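Long-range contacts in alpha-toxin (Clostridium novyi, PDB 2VK9), which is a large clostridial toxin, represented here by its catalytic domain, a GT-A-type fold enlarged by many additional helices: residues S93-K98 / L360-I365; E85-S90 / K364-E369; L180-K185 / E424-Y429. All blocks are in the same frame, centred on the assembly; numbering follows the deposited sequence.

Contact 1. Residues S93-K98 / L360-I365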
loop_
_atom_site.group_PDB
_atom_site.type_symbol
_atom_site.label_atom_id
_atom_site.label_comp_id
_atom_site.label_asym_id
_atom_site.label_seq_id
_atom_site.Cartn_x
_atom_site.Cartn_y
_atom_site.Cartn_z
ATOM N N SER A 93 -20.058 10.142 16.945
ATOM C CA SER A 93 -20.708 11.127 16.076
ATOM C C SER A 93 -19.757 11.825 15.070
ATOM O O SER A 93 -19.773 13.049 14.919
ATOM C CB SER A 93 -21.491 12.150 16.917
ATOM O OG SER A 93 -20.622 13.123 17.481
ATOM N N THR A 94 -18.917 11.042 14.403
ATOM C CA THR A 94 -18.124 11.522 13.269
ATOM C C THR A 94 -17.946 10.360 12.312
ATOM O O THR A 94 -17.567 9.258 12.720
ATOM C CB THR A 94 -16.719 12.077 13.661
ATOM O OG1 THR A 94 -15.866 11.019 14.117
ATOM C CG2 THR A 94 -16.814 13.157 14.739
ATOM N N ILE A 95 -18.228 10.608 11.039
ATOM C CA ILE A 95 -18.170 9.564 10.019
ATOM C C ILE A 95 -17.292 9.948 8.823
ATOM O O ILE A 95 -17.019 11.133 8.587
ATOM C CB ILE A 95 -19.587 9.171 9.547
ATOM C CG1 ILE A 95 -20.286 10.361 8.896
ATOM C CG2 ILE A 95 -20.403 8.626 10.721
ATOM C CD1 ILE A 95 -21.464 9.981 8.070
ATOM N N ALA A 96 -16.840 8.937 8.089
ATOM C CA ALA A 96 -16.033 9.145 6.898
ATOM C C ALA A 96 -16.888 9.707 5.789
ATOM O O ALA A 96 -18.056 9.344 5.663
ATOM C CB ALA A 96 -15.429 7.852 6.464
ATOM N N SER A 97 -16.314 10.601 4.990
ATOM C CA SER A 97 -17.003 11.130 3.811
ATOM C C SER A 97 -17.531 9.982 2.962
ATOM O O SER A 97 -16.901 8.928 2.877
ATOM C CB SER A 97 -16.070 12.000 2.968
ATOM O OG SER A 97 -15.574 13.096 3.712
ATOM N N LYS A 98 -18.687 10.182 2.336
ATOM C CA LYS A 98 -19.279 9.137 1.512
ATOM C C LYS A 98 -18.775 9.190 0.078
ATOM O O LYS A 98 -19.513 9.426 -0.879
ATOM C CB LYS A 98 -20.793 9.138 1.632
ATOM C CG LYS A 98 -21.182 8.588 2.984
ATOM C CD LYS A 98 -22.631 8.371 3.131
ATOM C CE LYS A 98 -22.915 7.853 4.507
ATOM N NZ LYS A 98 -24.306 7.316 4.556
ATOM N N LEU A 360 -21.701 -0.456 2.977
ATOM C CA LEU A 360 -20.684 0.244 3.769
ATOM C C LEU A 360 -21.298 1.024 4.927
ATOM O O LEU A 360 -20.750 1.037 6.029
ATOM C CB LEU A 360 -19.848 1.179 2.898
ATOM C CG LEU A 360 -18.751 0.564 2.044
ATOM C CD1 LEU A 360 -18.258 1.570 1.023
ATOM C CD2 LEU A 360 -17.626 0.098 2.924
ATOM N N GLY A 361 -22.434 1.664 4.657
ATOM C CA GLY A 361 -23.125 2.499 5.629
ATOM C C GLY A 361 -22.319 3.692 6.100
ATOM O O GLY A 361 -21.466 4.218 5.373
ATOM N N ASP A 362 -22.604 4.116 7.328
ATOM C CA ASP A 362 -21.885 5.202 7.982
ATOM C C ASP A 362 -20.747 4.584 8.745
ATOM O O ASP A 362 -20.975 3.717 9.589
ATOM C CB ASP A 362 -22.804 5.927 8.964
ATOM C CG ASP A 362 -24.122 6.344 8.333
ATOM O OD1 ASP A 362 -24.097 6.801 7.164
ATOM O OD2 ASP A 362 -25.182 6.213 9.001
ATOM N N ILE A 363 -19.525 5.013 8.450
ATOM C CA ILE A 363 -18.345 4.473 9.122
ATOM C C ILE A 363 -17.807 5.476 10.144
ATOM O O ILE A 363 -17.249 6.501 9.760
ATOM C CB ILE A 363 -17.234 4.120 8.102
ATOM C CG1 ILE A 363 -17.778 3.166 7.026
ATOM C CG2 ILE A 363 -16.003 3.546 8.813
ATOM C CD1 ILE A 363 -16.952 3.117 5.748
ATOM N N LYS A 364 -17.973 5.181 11.434
ATOM C CA LYS A 364 -17.391 6.031 12.488
ATOM C C LYS A 364 -15.862 6.048 12.397
ATOM O O LYS A 364 -15.230 5.004 12.323
ATOM C CB LYS A 364 -17.799 5.585 13.901
ATOM C CG LYS A 364 -19.233 5.159 14.113
ATOM C CD LYS A 364 -20.196 6.315 14.187
ATOM C CE LYS A 364 -21.617 5.789 14.483
ATOM N NZ LYS A 364 -22.712 6.705 13.992
ATOM N N ILE A 365 -15.265 7.225 12.405
ATOM C CA ILE A 365 -13.817 7.306 12.310
ATOM C C ILE A 365 -13.270 8.515 13.057
ATOM O O ILE A 365 -13.780 9.630 12.918
ATOM C CB ILE A 365 -13.315 7.285 10.844
ATOM C CG1 ILE A 365 -11.790 7.253 10.809
ATOM C CG2 ILE A 365 -13.822 8.480 10.078
ATOM C CD1 ILE A 365 -11.205 6.717 9.520
HETATM O O HOH W 1 -19.077 6.775 6.422
#
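T94 meets I365 through its hydroxyl: a chi1 of 69° sets OG1 between the threonine's own backbone N and carbonyl carbon, with OG1 2.8 Å from I365 O. K98 reaches D362 differently: its CG is anti to the carbonyl carbon (chi1 -73°) and the chain beyond is extended, with NZ 2.7 Å from D362 OD1, a salt bridge in which NZ meets OD1 nearly in line with its C-O bond. Between these two side-chain links the backbones form a single antiparallel bridge, with I95 and K364 as a non-hydrogen-bonded pair. The flanking amides close it: I365 N donates to T94 O at 3.1 Å, and A96 N to I363 O at 3.0 Å. Each of these carbonyls also receives a CA-H, T94 O from K364 and I363 O from I95. The threonine hydroxyl stands above the I365 carbonyl plane, 44° out of it. Further along, a water donates to A96 O and accepts from I363 N, the latter at 2.7 Å, extending the pairing where the chains separate. Small, apolar A96 suits the buried side, its CB 4.0 Å from I365 CG2. I95 lies on the exposed side, its CG2 against the aliphatic CB of D362, while K98 and D362 keep their charged ends near the surface. D126 is a second salt-bridge partner for K98. The bridge thus ties the connection from helix 69-90 to strand 99-103 to the loop preceding strand 371-376, and A96, I363 and I365 all rest on I390 of strand 382-391.

Contact 2. Residues E85-S90 / K364-E369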
loop_
_atom_site.group_PDB
_atom_site.type_symbol
_atom_site.label_atom_id
_atom_site.label_comp_id
_atom_site.label_asym_id
_atom_site.label_seq_id
_atom_site.Cartn_x
_atom_site.Cartn_y
_atom_site.Cartn_z
ATOM N N GLU A 85 -7.986 5.624 24.400
ATOM C CA GLU A 85 -9.280 6.105 24.875
ATOM C C GLU A 85 -9.746 7.317 24.087
ATOM O O GLU A 85 -10.930 7.460 23.799
ATOM C CB GLU A 85 -9.237 6.440 26.369
ATOM C CG GLU A 85 -9.373 5.228 27.303
ATOM C CD GLU A 85 -10.655 4.412 27.073
ATOM O OE1 GLU A 85 -11.764 5.012 27.043
ATOM O OE2 GLU A 85 -10.543 3.164 26.930
ATOM N N LEU A 86 -8.804 8.180 23.734
ATOM C CA LEU A 86 -9.122 9.393 23.000
ATOM C C LEU A 86 -9.624 9.055 21.605
ATOM O O LEU A 86 -10.576 9.663 21.125
ATOM C CB LEU A 86 -7.907 10.323 22.917
ATOM C CG LEU A 86 -8.182 11.705 22.300
ATOM C CD1 LEU A 86 -9.171 12.515 23.151
ATOM C CD2 LEU A 86 -6.884 12.480 22.083
ATOM N N ILE A 87 -8.977 8.080 20.971
ATOM C CA ILE A 87 -9.351 7.624 19.647
ATOM C C ILE A 87 -10.760 7.053 19.685
ATOM O O ILE A 87 -11.596 7.430 18.873
ATOM C CB ILE A 87 -8.354 6.582 19.115
ATOM C CG1 ILE A 87 -7.057 7.268 18.700
ATOM C CG2 ILE A 87 -8.922 5.818 17.936
ATOM C CD1 ILE A 87 -5.907 6.301 18.498
ATOM N N LYS A 88 -11.027 6.178 20.653
ATOM C CA LYS A 88 -12.316 5.496 20.748
ATOM C C LYS A 88 -13.513 6.411 20.946
ATOM O O LYS A 88 -14.592 6.135 20.413
ATOM C CB LYS A 88 -12.298 4.419 21.833
ATOM C CG LYS A 88 -11.662 3.138 21.352
ATOM C CD LYS A 88 -11.571 2.086 22.447
ATOM C CE LYS A 88 -10.655 0.932 22.000
ATOM N NZ LYS A 88 -10.372 -0.038 23.110
ATOM N N ASN A 89 -13.348 7.495 21.697
ATOM C CA ASN A 89 -14.493 8.363 21.946
ATOM C C ASN A 89 -14.488 9.639 21.109
ATOM O O ASN A 89 -15.361 10.489 21.245
ATOM C CB ASN A 89 -14.701 8.615 23.453
ATOM C CG ASN A 89 -13.915 9.801 23.965
ATOM O OD1 ASN A 89 -12.685 9.772 24.021
ATOM N ND2 ASN A 89 -14.626 10.854 24.354
ATOM N N SER A 90 -13.506 9.752 20.226
ATOM C CA SER A 90 -13.498 10.818 19.236
ATOM C C SER A 90 -14.015 10.273 17.919
ATOM O O SER A 90 -14.184 11.015 16.956
ATOM C CB SER A 90 -12.098 11.412 19.054
ATOM O OG SER A 90 -11.175 10.421 18.641
ATOM N N LYS A 364 -17.973 5.181 11.434
ATOM C CA LYS A 364 -17.391 6.031 12.488
ATOM C C LYS A 364 -15.862 6.048 12.397
ATOM O O LYS A 364 -15.230 5.004 12.323
ATOM C CB LYS A 364 -17.799 5.585 13.901
ATOM C CG LYS A 364 -19.233 5.159 14.113
ATOM C CD LYS A 364 -20.196 6.315 14.187
ATOM C CE LYS A 364 -21.617 5.789 14.483
ATOM N NZ LYS A 364 -22.712 6.705 13.992
ATOM N N ILE A 365 -15.265 7.225 12.405
ATOM C CA ILE A 365 -13.817 7.306 12.310
ATOM C C ILE A 365 -13.270 8.515 13.057
ATOM O O ILE A 365 -13.780 9.630 12.918
ATOM C CB ILE A 365 -13.315 7.285 10.844
ATOM C CG1 ILE A 365 -11.790 7.253 10.809
ATOM C CG2 ILE A 365 -13.822 8.480 10.078
ATOM C CD1 ILE A 365 -11.205 6.717 9.520
ATOM N N SER A 366 -12.234 8.283 13.854
ATOM C CA SER A 366 -11.588 9.352 14.594
ATOM C C SER A 366 -10.720 10.177 13.645
ATOM O O SER A 366 -10.094 9.621 12.743
ATOM C CB SER A 366 -10.738 8.766 15.723
ATOM O OG SER A 366 -10.129 9.801 16.473
ATOM N N GLN A 367 -10.682 11.493 13.849
ATOM C CA GLN A 367 -9.831 12.369 13.040
ATOM C C GLN A 367 -8.328 12.112 13.237
ATOM O O GLN A 367 -7.498 12.689 12.536
ATOM C CB GLN A 367 -10.150 13.840 13.304
ATOM C CG GLN A 367 -9.735 14.325 14.675
ATOM C CD GLN A 367 -9.765 15.844 14.799
ATOM O OE1 GLN A 367 -9.410 16.584 13.851
ATOM N NE2 GLN A 367 -10.183 16.326 15.977
ATOM N N LEU A 368 -7.992 11.249 14.192
ATOM C CA LEU A 368 -6.611 10.903 14.489
ATOM C C LEU A 368 -6.140 9.682 13.701
ATOM O O LEU A 368 -4.943 9.534 13.455
ATOM C CB LEU A 368 -6.451 10.629 15.986
ATOM C CG LEU A 368 -6.664 11.759 17.011
ATOM C CD1 LEU A 368 -6.714 11.182 18.416
ATOM C CD2 LEU A 368 -5.592 12.842 16.907
ATOM N N GLU A 369 -7.080 8.821 13.304
ATOM C CA GLU A 369 -6.767 7.513 12.715
ATOM C C GLU A 369 -7.038 7.442 11.200
ATOM O O GLU A 369 -7.655 8.329 10.617
ATOM C CB GLU A 369 -7.540 6.395 13.459
ATOM C CG GLU A 369 -9.084 6.418 13.253
ATOM C CD GLU A 369 -9.897 5.434 14.152
ATOM O OE1 GLU A 369 -9.314 4.492 14.757
ATOM O OE2 GLU A 369 -11.144 5.610 14.242
HETATM O O HOH W 2 -12.708 13.473 15.699
#
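I87 and L86 pack against L368 on the tight side of this contact, where residues 85-90 of helix 69-90 meet the loop before strand 371-376. L368 CD1 is shared by both, 3.9 Å from L86 CD2 and 3.9 Å from I87 CG1; the two leucine side chains cross at about a right angle. The other branch of I87, CG2, lies 3.5 Å from E369 OE1, so the beta-branched residue touches two partners. The loop keeps its shape through a type I beta turn from S366 to E369. E369, its chain extended beyond CG, places OE2 to accept S366 N at 2.9 Å on the anti side of the carboxylate, and R91 adds a salt bridge to the same oxygen, which would offset the charge of a buried carboxylate. S366 OG accepts a weak bond from L368 N, as in an ST turn. That hydroxyl, anti to its backbone N (chi1 -179°), also faces S90 OG in a hydrogen bond whose modelled length is doubtful. Serine suits position 90 because its short side chain can turn back to the helix, placing OG 2.7 Å from L86 O, although its proton's destination is not settled. Toward the partly exposed side the contact is looser: beyond the serine pair a water donates to S90 O at 3.1 Å and accepts only weakly from Q367 N; the Q367 side chain touches V42 and K43 of helix 42-62.

Contact 3. Residues L180-K185 / E424-Y429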
loop_
_atom_site.group_PDB
_atom_site.type_symbol
_atom_site.label_atom_id
_atom_site.label_comp_id
_atom_site.label_asym_id
_atom_site.label_seq_id
_atom_site.Cartn_x
_atom_site.Cartn_y
_atom_site.Cartn_z
ATOM N N LEU A 180 20.719 -4.339 -19.552
ATOM C CA LEU A 180 20.119 -3.800 -20.761
ATOM C C LEU A 180 18.823 -3.034 -20.461
ATOM O O LEU A 180 18.591 -1.952 -21.024
ATOM C CB LEU A 180 19.869 -4.929 -21.764
ATOM C CG LEU A 180 19.520 -4.549 -23.204
ATOM C CD1 LEU A 180 20.694 -3.861 -23.887
ATOM C CD2 LEU A 180 19.070 -5.774 -23.991
ATOM N N ILE A 181 17.985 -3.598 -19.586
ATOM C CA ILE A 181 16.787 -2.910 -19.084
ATOM C C ILE A 181 17.150 -1.554 -18.479
ATOM O O ILE A 181 16.453 -0.570 -18.708
ATOM C CB ILE A 181 15.996 -3.769 -18.071
ATOM C CG1 ILE A 181 15.289 -4.914 -18.800
ATOM C CG2 ILE A 181 14.973 -2.923 -17.320
ATOM C CD1 ILE A 181 14.636 -5.941 -17.888
ATOM N N TYR A 182 18.247 -1.502 -17.729
ATOM C CA TYR A 182 18.759 -0.237 -17.213
ATOM C C TYR A 182 18.959 0.767 -18.340
ATOM O O TYR A 182 18.508 1.898 -18.237
ATOM C CB TYR A 182 20.067 -0.441 -16.434
ATOM C CG TYR A 182 20.707 0.834 -15.923
ATOM C CD1 TYR A 182 20.288 1.415 -14.731
ATOM C CD2 TYR A 182 21.732 1.458 -16.628
ATOM C CE1 TYR A 182 20.877 2.585 -14.252
ATOM C CE2 TYR A 182 22.323 2.634 -16.160
ATOM C CZ TYR A 182 21.890 3.188 -14.970
ATOM O OH TYR A 182 22.463 4.344 -14.492
ATOM N N ARG A 183 19.628 0.348 -19.412
ATOM C CA ARG A 183 19.914 1.231 -20.549
ATOM C C ARG A 183 18.645 1.748 -21.233
ATOM O O ARG A 183 18.589 2.912 -21.642
ATOM C CB ARG A 183 20.811 0.523 -21.572
ATOM C CG ARG A 183 22.287 0.847 -21.446
ATOM C CD ARG A 183 23.120 -0.094 -22.304
ATOM N NE ARG A 183 24.544 0.235 -22.226
ATOM C CZ ARG A 183 25.528 -0.664 -22.152
ATOM N NH1 ARG A 183 25.254 -1.968 -22.132
ATOM N NH2 ARG A 183 26.793 -0.253 -22.078
ATOM N N TYR A 184 17.647 0.877 -21.360
ATOM C CA TYR A 184 16.366 1.244 -21.931
ATOM C C TYR A 184 15.707 2.313 -21.078
ATOM O O TYR A 184 15.284 3.351 -21.587
ATOM C CB TYR A 184 15.448 0.024 -22.044
ATOM C CG TYR A 184 15.855 -0.998 -23.091
ATOM C CD1 TYR A 184 15.400 -2.315 -23.017
ATOM C CD2 TYR A 184 16.681 -0.652 -24.157
ATOM C CE1 TYR A 184 15.758 -3.260 -23.981
ATOM C CE2 TYR A 184 17.044 -1.586 -25.118
ATOM C CZ TYR A 184 16.581 -2.888 -25.026
ATOM O OH TYR A 184 16.948 -3.812 -25.985
ATOM N N LYS A 185 15.645 2.061 -19.772
ATOM C CA LYS A 185 15.030 2.984 -18.820
ATOM C C LYS A 185 15.750 4.317 -18.844
ATOM O O LYS A 185 15.129 5.370 -18.703
ATOM C CB LYS A 185 15.067 2.404 -17.404
ATOM C CG LYS A 185 14.166 1.207 -17.203
ATOM C CD LYS A 185 14.240 0.693 -15.784
ATOM C CE LYS A 185 12.906 0.093 -15.362
ATOM N NZ LYS A 185 12.772 -0.012 -13.872
ATOM N N GLU A 424 26.446 5.535 -16.798
ATOM C CA GLU A 424 26.042 5.158 -18.150
ATOM C C GLU A 424 25.783 3.654 -18.293
ATOM O O GLU A 424 25.138 3.217 -19.251
ATOM C CB GLU A 424 27.085 5.627 -19.159
ATOM C CG GLU A 424 26.544 5.815 -20.571
ATOM C CD GLU A 424 27.627 6.194 -21.580
ATOM O OE1 GLU A 424 28.693 6.708 -21.159
ATOM O OE2 GLU A 424 27.403 5.981 -22.795
ATOM N N THR A 425 26.280 2.872 -17.338
ATOM C CA THR A 425 26.036 1.428 -17.304
ATOM C C THR A 425 25.545 0.987 -15.918
ATOM O O THR A 425 25.794 1.667 -14.922
ATOM C CB THR A 425 27.285 0.612 -17.760
ATOM O OG1 THR A 425 27.093 -0.780 -17.472
ATOM C CG2 THR A 425 28.559 1.092 -17.065
ATOM N N TYR A 426 24.848 -0.144 -15.861
ATOM C CA TYR A 426 24.249 -0.622 -14.611
ATOM C C TYR A 426 25.273 -1.031 -13.556
ATOM O O TYR A 426 25.056 -0.803 -12.364
ATOM C CB TYR A 426 23.294 -1.782 -14.884
ATOM C CG TYR A 426 22.462 -2.202 -13.691
ATOM C CD1 TYR A 426 21.671 -1.280 -13.003
ATOM C CD2 TYR A 426 22.448 -3.528 -13.264
ATOM C CE1 TYR A 426 20.892 -1.669 -11.914
ATOM C CE2 TYR A 426 21.676 -3.927 -12.174
ATOM C CZ TYR A 426 20.900 -2.994 -11.509
ATOM O OH TYR A 426 20.139 -3.389 -10.438
ATOM N N ASP A 427 26.368 -1.650 -14.000
ATOM C CA ASP A 427 27.480 -2.016 -13.129
ATOM C C ASP A 427 27.955 -0.775 -12.401
ATOM O O ASP A 427 28.061 -0.760 -11.175
ATOM C CB ASP A 427 28.646 -2.583 -13.950
ATOM C CG ASP A 427 28.430 -4.031 -14.389
ATOM O OD1 ASP A 427 27.656 -4.774 -13.736
ATOM O OD2 ASP A 427 29.064 -4.432 -15.393
ATOM N N SER A 428 28.235 0.265 -13.178
ATOM C CA SER A 428 28.706 1.539 -12.660
ATOM C C SER A 428 27.647 2.176 -11.760
ATOM O O SER A 428 27.980 2.854 -10.778
ATOM C CB SER A 428 29.076 2.466 -13.827
ATOM O OG SER A 428 29.401 3.778 -13.392
ATOM N N TYR A 429 26.376 1.936 -12.097
ATOM C CA TYR A 429 25.244 2.434 -11.317
ATOM C C TYR A 429 25.232 1.857 -9.902
ATOM O O TYR A 429 25.239 2.616 -8.939
ATOM C CB TYR A 429 23.905 2.184 -12.038
ATOM C CG TYR A 429 22.684 2.476 -11.180
ATOM C CD1 TYR A 429 22.220 3.784 -11.002
ATOM C CD2 TYR A 429 22.005 1.444 -10.530
ATOM C CE1 TYR A 429 21.110 4.056 -10.204
ATOM C CE2 TYR A 429 20.899 1.706 -9.728
ATOM C CZ TYR A 429 20.455 3.010 -9.570
ATOM O OH TYR A 429 19.354 3.260 -8.778
#
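Y182 puts its ring under a backbone carbon rather than in a regular stack: Y426 CA sits over one face, 4.0 Å from the ring centroid and 18° off the normal, a CH-pi contact. Y182, Y426 and Y429 form an aromatic cluster joining helix 173-195 to the start of helix 426-440. In Y182, CG lies anti to the backbone N (chi1 177°), and the ring beyond it meets the first turn of helix 426-440. It meets both neighbouring rings obliquely. The Y426 plane is turned by 44°, and its CD1 comes 3.5 Å from Y182 CD1. On the Y429 side, Y182 CE1 lies over the face of that ring, 3.6 Å from Y429 CG. Tyrosine suits this place, since its broad ring can fill the interface while its hydroxyl reaches a polar partner at the far end. T425 holds the N-cap position of helix 426-440, and its carbonyl carbon approaches Y182 CE2 at 3.6 Å, while the carbonyl carbon of E424 lies at the ring edge. To one side of the ring cluster, R183 and E424 are exposed. R183 NH2 and E424 OE2 are 6.3 Å apart, too distant for a salt bridge, though a weak attraction is possible. L460 touches both Y182 and Y429 from a nearby loop. Y182 OH lies 3.5 Å from Y429 CD1 and is hydrogen-bonded to C423 O.

Overall arrangement
Contacts 1 and 2, with centres about 12 Å apart, share K364 and I365 and fasten the same loop before strand 371-376, one to the connection after helix 69-90 and the other to the helix itself. Contact 3 lies on the opposite side of the chain's centre, its centre about 49 Å from each of theirs, and joins two helices instead. Contact 2 is buried, whereas contacts 1 and 3 are partly buried with exposed residues in each. Their chemistry follows: backbone pairing and a surface salt bridge beside the central sheet in 1, apolar packing beside serine hydroxyls and a glutamate carboxylate bonded within the turn in 2, and aromatic contact between helices in 3.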